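Nucleoporin nup120 (Schizosaccharomyces pombe, PDB 4GQ2) serves as a structural component of the nuclear pore complex and can act as a docking or interaction partner for transiently associated transport factors. Local coordinates at residues G308-Y313 with F362-A367; I353-E356 with S360-L363. All coordinates share one frame; numbering follows the deposited sequence.

Along the chain, the strand carrying 308-313 comes first, in a four-stranded antiparallel sheet of the beta-propeller domain. The chain then passes into the next sheet, where strand 346-354 turns back into strand 361-370. Contact 2 closes this short hairpin, joining 353-356 to 360-363 across three intervening residues. Contact 1 closes a much longer loop, from 308-313 to 362-367, and the hairpin turn is nested inside it. The two contacts share Phe362 and Leu363, and their centres lie about 12 Å apart. Contact 2 thus pairs neighbouring strands within one sheet, whereas contact 1 packs that sheet against the preceding one; Ile365 CD1 and Ile353 CD1 touch at 3.6 Å between them.

Contact 1. Residues G308-Y313 with F362-A367; sequences GSFSIY and FLLIIA
Phe310 reaches across from strand 309-317 to Leu364 and Ile366 on strand 361-370, and this is the tightly packed part of the contact. The methyl CD2 of Leu364 sits over one face of the Phe310 ring in a CH-pi contact, 3.9 Å from the centroid and 17° off the ring normal. Farther out, Ile366 CD1 meets CE1 of Phe310 obliquely at 3.7 Å. With CG anti to its carbonyl carbon (chi1 -68°), Phe310 holds its ring out toward both partners. Tyr301 and Phe350 also meet this ring, the latter edge-to-face.

The other end is looser. Ile312 extends its CD1 over a face of the Phe362 ring, but approaches no closer than 4.2 Å, at CG. Phe297 meets the same ring edge-to-face. Leu363, partly exposed, points away from 308-313.

No hydrogen bond joins 309-313 to 362-367; their segment axes come no nearer than 10.7 Å, at 142°. They belong to successive sheets of the beta-propeller domain, which meet here through side chains. Replacing Phe310 with an alanine would probably open a gap beneath Leu364 CD2 and leave Ile366 CD1 without its aromatic neighbour. The touching groups are all apolar and buried, so this part of the interface probably gains its stability mainly from excluding water.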
loop_
_atom_site.group_PDB
_atom_site.type_symbol
_atom_site.label_atom_id
_atom_site.label_comp_id
_atom_site.label_asym_id
_atom_site.label_seq_id
_atom_site.Cartn_x
_atom_site.Cartn_y
_atom_site.Cartn_z
ATOM N N GLY A 308 40.932 -2.085 -15.444
ATOM C CA GLY A 308 41.077 -1.719 -16.849
ATOM C C GLY A 308 41.016 -0.234 -17.147
ATOM O O GLY A 308 41.208 0.601 -16.264
ATOM N N SER A 309 40.756 0.084 -18.412
ATOM C CA SER A 309 40.660 1.460 -18.882
ATOM C C SER A 309 39.804 1.490 -20.139
ATOM O O SER A 309 39.450 0.443 -20.675
ATOM C CB SER A 309 42.052 2.041 -19.165
ATOM O OG SER A 309 42.770 1.244 -20.094
ATOM N N PHE A 310 39.475 2.689 -20.608
ATOM C CA PHE A 310 38.582 2.839 -21.749
ATOM C C PHE A 310 39.147 3.785 -22.806
ATOM O O PHE A 310 39.826 4.757 -22.479
ATOM C CB PHE A 310 37.215 3.348 -21.290
ATOM C CG PHE A 310 36.428 2.356 -20.475
ATOM C CD1 PHE A 310 36.572 2.298 -19.093
ATOM C CD2 PHE A 310 35.525 1.494 -21.090
ATOM C CE1 PHE A 310 35.844 1.391 -18.340
ATOM C CE2 PHE A 310 34.790 0.585 -20.344
ATOM C CZ PHE A 310 34.950 0.535 -18.967
ATOM N N SER A 311 38.852 3.492 -24.070
ATOM C CA SER A 311 39.238 4.353 -25.184
ATOM C C SER A 311 38.019 4.863 -25.943
ATOM O O SER A 311 36.988 4.197 -25.991
ATOM C CB SER A 311 40.161 3.604 -26.146
ATOM O OG SER A 311 41.453 3.449 -25.597
ATOM N N ILE A 312 38.145 6.053 -26.526
ATOM C CA ILE A 312 37.144 6.572 -27.457
ATOM C C ILE A 312 37.786 6.801 -28.829
ATOM O O ILE A 312 38.915 7.283 -28.921
ATOM C CB ILE A 312 36.459 7.856 -26.928
ATOM C CG1 ILE A 312 35.553 7.521 -25.731
ATOM C CG2 ILE A 312 35.656 8.543 -28.030
ATOM C CD1 ILE A 312 34.895 8.719 -25.065
ATOM N N TYR A 313 37.064 6.432 -29.883
ATOM C CA TYR A 313 37.519 6.604 -31.254
ATOM C C TYR A 313 36.472 7.341 -32.075
ATOM O O TYR A 313 35.272 7.132 -31.894
ATOM C CB TYR A 313 37.784 5.247 -31.907
ATOM C CG TYR A 313 38.950 4.472 -31.337
ATOM C CD1 TYR A 313 38.810 3.735 -30.164
ATOM C CD2 TYR A 313 40.190 4.455 -31.983
ATOM C CE1 TYR A 313 39.871 3.017 -29.641
ATOM C CE2 TYR A 313 41.259 3.732 -31.466
ATOM C CZ TYR A 313 41.090 3.016 -30.294
ATOM O OH TYR A 313 42.131 2.296 -29.757
ATOM N N PHE A 362 31.328 14.025 -23.480
ATOM C CA PHE A 362 30.879 12.631 -23.510
ATOM C C PHE A 362 30.498 12.124 -22.125
ATOM O O PHE A 362 30.983 12.632 -21.108
ATOM C CB PHE A 362 31.967 11.716 -24.079
ATOM C CG PHE A 362 32.404 12.075 -25.466
ATOM C CD1 PHE A 362 31.643 11.703 -26.568
ATOM C CD2 PHE A 362 33.583 12.779 -25.671
ATOM C CE1 PHE A 362 32.046 12.034 -27.849
ATOM C CE2 PHE A 362 33.992 13.113 -26.949
ATOM C CZ PHE A 362 33.223 12.740 -28.039
ATOM N N LEU A 363 29.646 11.101 -22.106
ATOM C CA LEU A 363 29.214 10.456 -20.873
ATOM C C LEU A 363 29.313 8.939 -20.993
ATOM O O LEU A 363 28.711 8.336 -21.888
ATOM C CB LEU A 363 27.782 10.883 -20.528
ATOM C CG LEU A 363 27.060 10.242 -19.342
ATOM C CD1 LEU A 363 27.867 10.342 -18.055
ATOM C CD2 LEU A 363 25.691 10.881 -19.177
ATOM N N LEU A 364 30.076 8.333 -20.090
ATOM C CA LEU A 364 30.253 6.884 -20.078
ATOM C C LEU A 364 29.696 6.260 -18.800
ATOM O O LEU A 364 30.209 6.498 -17.702
ATOM C CB LEU A 364 31.730 6.506 -20.257
ATOM C CG LEU A 364 32.030 5.012 -20.463
ATOM C CD1 LEU A 364 31.757 4.590 -21.900
ATOM C CD2 LEU A 364 33.467 4.676 -20.082
ATOM N N ILE A 365 28.636 5.471 -18.958
ATOM C CA ILE A 365 28.022 4.748 -17.841
ATOM C C ILE A 365 28.550 3.315 -17.840
ATOM O O ILE A 365 28.554 2.645 -18.874
ATOM C CB ILE A 365 26.475 4.756 -17.924
ATOM C CG1 ILE A 365 25.952 6.188 -18.077
ATOM C CG2 ILE A 365 25.861 4.112 -16.684
ATOM C CD1 ILE A 365 24.622 6.290 -18.793
ATOM N N ILE A 366 28.999 2.860 -16.678
ATOM C CA ILE A 366 29.628 1.554 -16.539
ATOM C C ILE A 366 28.963 0.766 -15.417
ATOM O O ILE A 366 28.739 1.306 -14.335
ATOM C CB ILE A 366 31.128 1.691 -16.195
ATOM C CG1 ILE A 366 31.793 2.795 -17.030
ATOM C CG2 ILE A 366 31.840 0.358 -16.370
ATOM C CD1 ILE A 366 33.173 3.195 -16.544
ATOM N N ALA A 367 28.675 -0.510 -15.679
ATOM C CA ALA A 367 28.123 -1.431 -14.674
ATOM C C ALA A 367 29.134 -2.503 -14.277
ATOM O O ALA A 367 29.692 -3.200 -15.133
ATOM C CB ALA A 367 26.842 -2.084 -15.185
#

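Contact 2. Residues I353-E356 with S360-L363; sequences ISSE and SKFL
Ile353 and Leu363 exchange two backbone hydrogen bonds, the shortest between 353-356 and 360-363: Ile353 N to Leu363 O at 2.7 Å, in the carbonyl plane, and Leu363 N to Ile353 O at 2.6 Å, with the donor tilted 18° from the plane of the Ile353 carbonyl. Nearer the turn, Lys361 O receives two donors from a single residue. Ser355 N approaches it at 3.2 Å, and Ser355 OG lies at the same distance but well above the carbonyl plane. Both come from one face of that plane, so the carbonyl is gripped by backbone and side chain together. A chi1 of 51° at Ser355 sets its hydroxyl between its own backbone N and carbonyl carbon, turned toward Lys361, where it also lies against CB.

These bonds close a beta hairpin between strands 346-354 and 361-370 in the beta-propeller domain, with strand 346-354 at the outer edge of its sheet within the chain. Ile353 and Leu363 form an antiparallel hydrogen-bonded pair; Ser354 and Phe362 follow as a non-hydrogen-bonded pair. Between them, Phe362 CA makes a CA-H...O contact with Ile353 O at 3.3 Å.

The packing divides between the two faces of the sheet. On one, Ile353 CB stands 4.2 Å from Leu363 CB. Ile353 CD1 lies beside Leu363 O. On the other, Ser354 CB meets Phe362 CD1 obliquely at 3.6 Å. The hydroxyl of Ser354, a buried residue, hydrogen-bonds to Asp291 OD2. The end of the extended Lys361 chain leads away from 353-356.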
loop_
_atom_site.group_PDB
_atom_site.type_symbol
_atom_site.label_atom_id
_atom_site.label_comp_id
_atom_site.label_asym_id
_atom_site.label_seq_id
_atom_site.Cartn_x
_atom_site.Cartn_y
_atom_site.Cartn_z
ATOM N N ILE A 353 27.472 8.197 -24.309
ATOM C CA ILE A 353 26.551 9.258 -24.716
ATOM C C ILE A 353 27.295 10.575 -24.972
ATOM O O ILE A 353 27.953 11.108 -24.076
ATOM C CB ILE A 353 25.434 9.485 -23.659
ATOM C CG1 ILE A 353 24.634 8.201 -23.399
ATOM C CG2 ILE A 353 24.483 10.601 -24.087
ATOM C CD1 ILE A 353 25.109 7.397 -22.210
ATOM N N SER A 354 27.195 11.085 -26.199
ATOM C CA SER A 354 27.691 12.426 -26.532
ATOM C C SER A 354 26.544 13.435 -26.483
ATOM O O SER A 354 25.392 13.088 -26.756
ATOM C CB SER A 354 28.383 12.446 -27.899
ATOM O OG SER A 354 27.518 12.015 -28.934
ATOM N N SER A 355 26.864 14.680 -26.148
ATOM C CA SER A 355 25.838 15.655 -25.760
ATOM C C SER A 355 25.261 16.536 -26.883
ATOM O O SER A 355 24.537 17.499 -26.600
ATOM C CB SER A 355 26.347 16.523 -24.601
ATOM O OG SER A 355 27.624 17.060 -24.891
ATOM N N GLU A 356 25.571 16.201 -28.137
ATOM C CA GLU A 356 25.108 16.959 -29.319
ATOM C C GLU A 356 25.674 18.378 -29.415
ATOM O O GLU A 356 25.631 18.994 -30.482
ATOM C CB GLU A 356 23.574 16.999 -29.405
ATOM C CG GLU A 356 22.935 15.709 -29.894
ATOM C CD GLU A 356 21.434 15.675 -29.667
ATOM O OE1 GLU A 356 20.998 15.855 -28.510
ATOM O OE2 GLU A 356 20.691 15.455 -30.647
ATOM N N SER A 360 32.528 17.363 -27.979
ATOM C CA SER A 360 33.564 17.652 -26.989
ATOM C C SER A 360 33.201 17.090 -25.614
ATOM O O SER A 360 34.080 16.856 -24.781
ATOM C CB SER A 360 33.810 19.164 -26.893
ATOM O OG SER A 360 32.658 19.853 -26.429
ATOM N N LYS A 361 31.908 16.874 -25.385
ATOM C CA LYS A 361 31.425 16.371 -24.103
ATOM C C LYS A 361 30.795 14.977 -24.246
ATOM O O LYS A 361 29.862 14.775 -25.038
ATOM C CB LYS A 361 30.446 17.370 -23.479
ATOM C CG LYS A 361 30.212 17.198 -21.987
ATOM C CD LYS A 361 29.111 18.127 -21.507
ATOM C CE LYS A 361 28.640 17.762 -20.109
ATOM N NZ LYS A 361 27.401 18.501 -19.744
ATOM N N PHE A 362 31.328 14.025 -23.480
ATOM C CA PHE A 362 30.879 12.631 -23.510
ATOM C C PHE A 362 30.498 12.124 -22.125
ATOM O O PHE A 362 30.983 12.632 -21.108
ATOM C CB PHE A 362 31.967 11.716 -24.079
ATOM C CG PHE A 362 32.404 12.075 -25.466
ATOM C CD1 PHE A 362 31.643 11.703 -26.568
ATOM C CD2 PHE A 362 33.583 12.779 -25.671
ATOM C CE1 PHE A 362 32.046 12.034 -27.849
ATOM C CE2 PHE A 362 33.992 13.113 -26.949
ATOM C CZ PHE A 362 33.223 12.740 -28.039
ATOM N N LEU A 363 29.646 11.101 -22.106
ATOM C CA LEU A 363 29.214 10.456 -20.873
ATOM C C LEU A 363 29.313 8.939 -20.993
ATOM O O LEU A 363 28.711 8.336 -21.888
ATOM C CB LEU A 363 27.782 10.883 -20.528
ATOM C CG LEU A 363 27.060 10.242 -19.342
ATOM C CD1 LEU A 363 27.867 10.342 -18.055
ATOM C CD2 LEU A 363 25.691 10.881 -19.177
#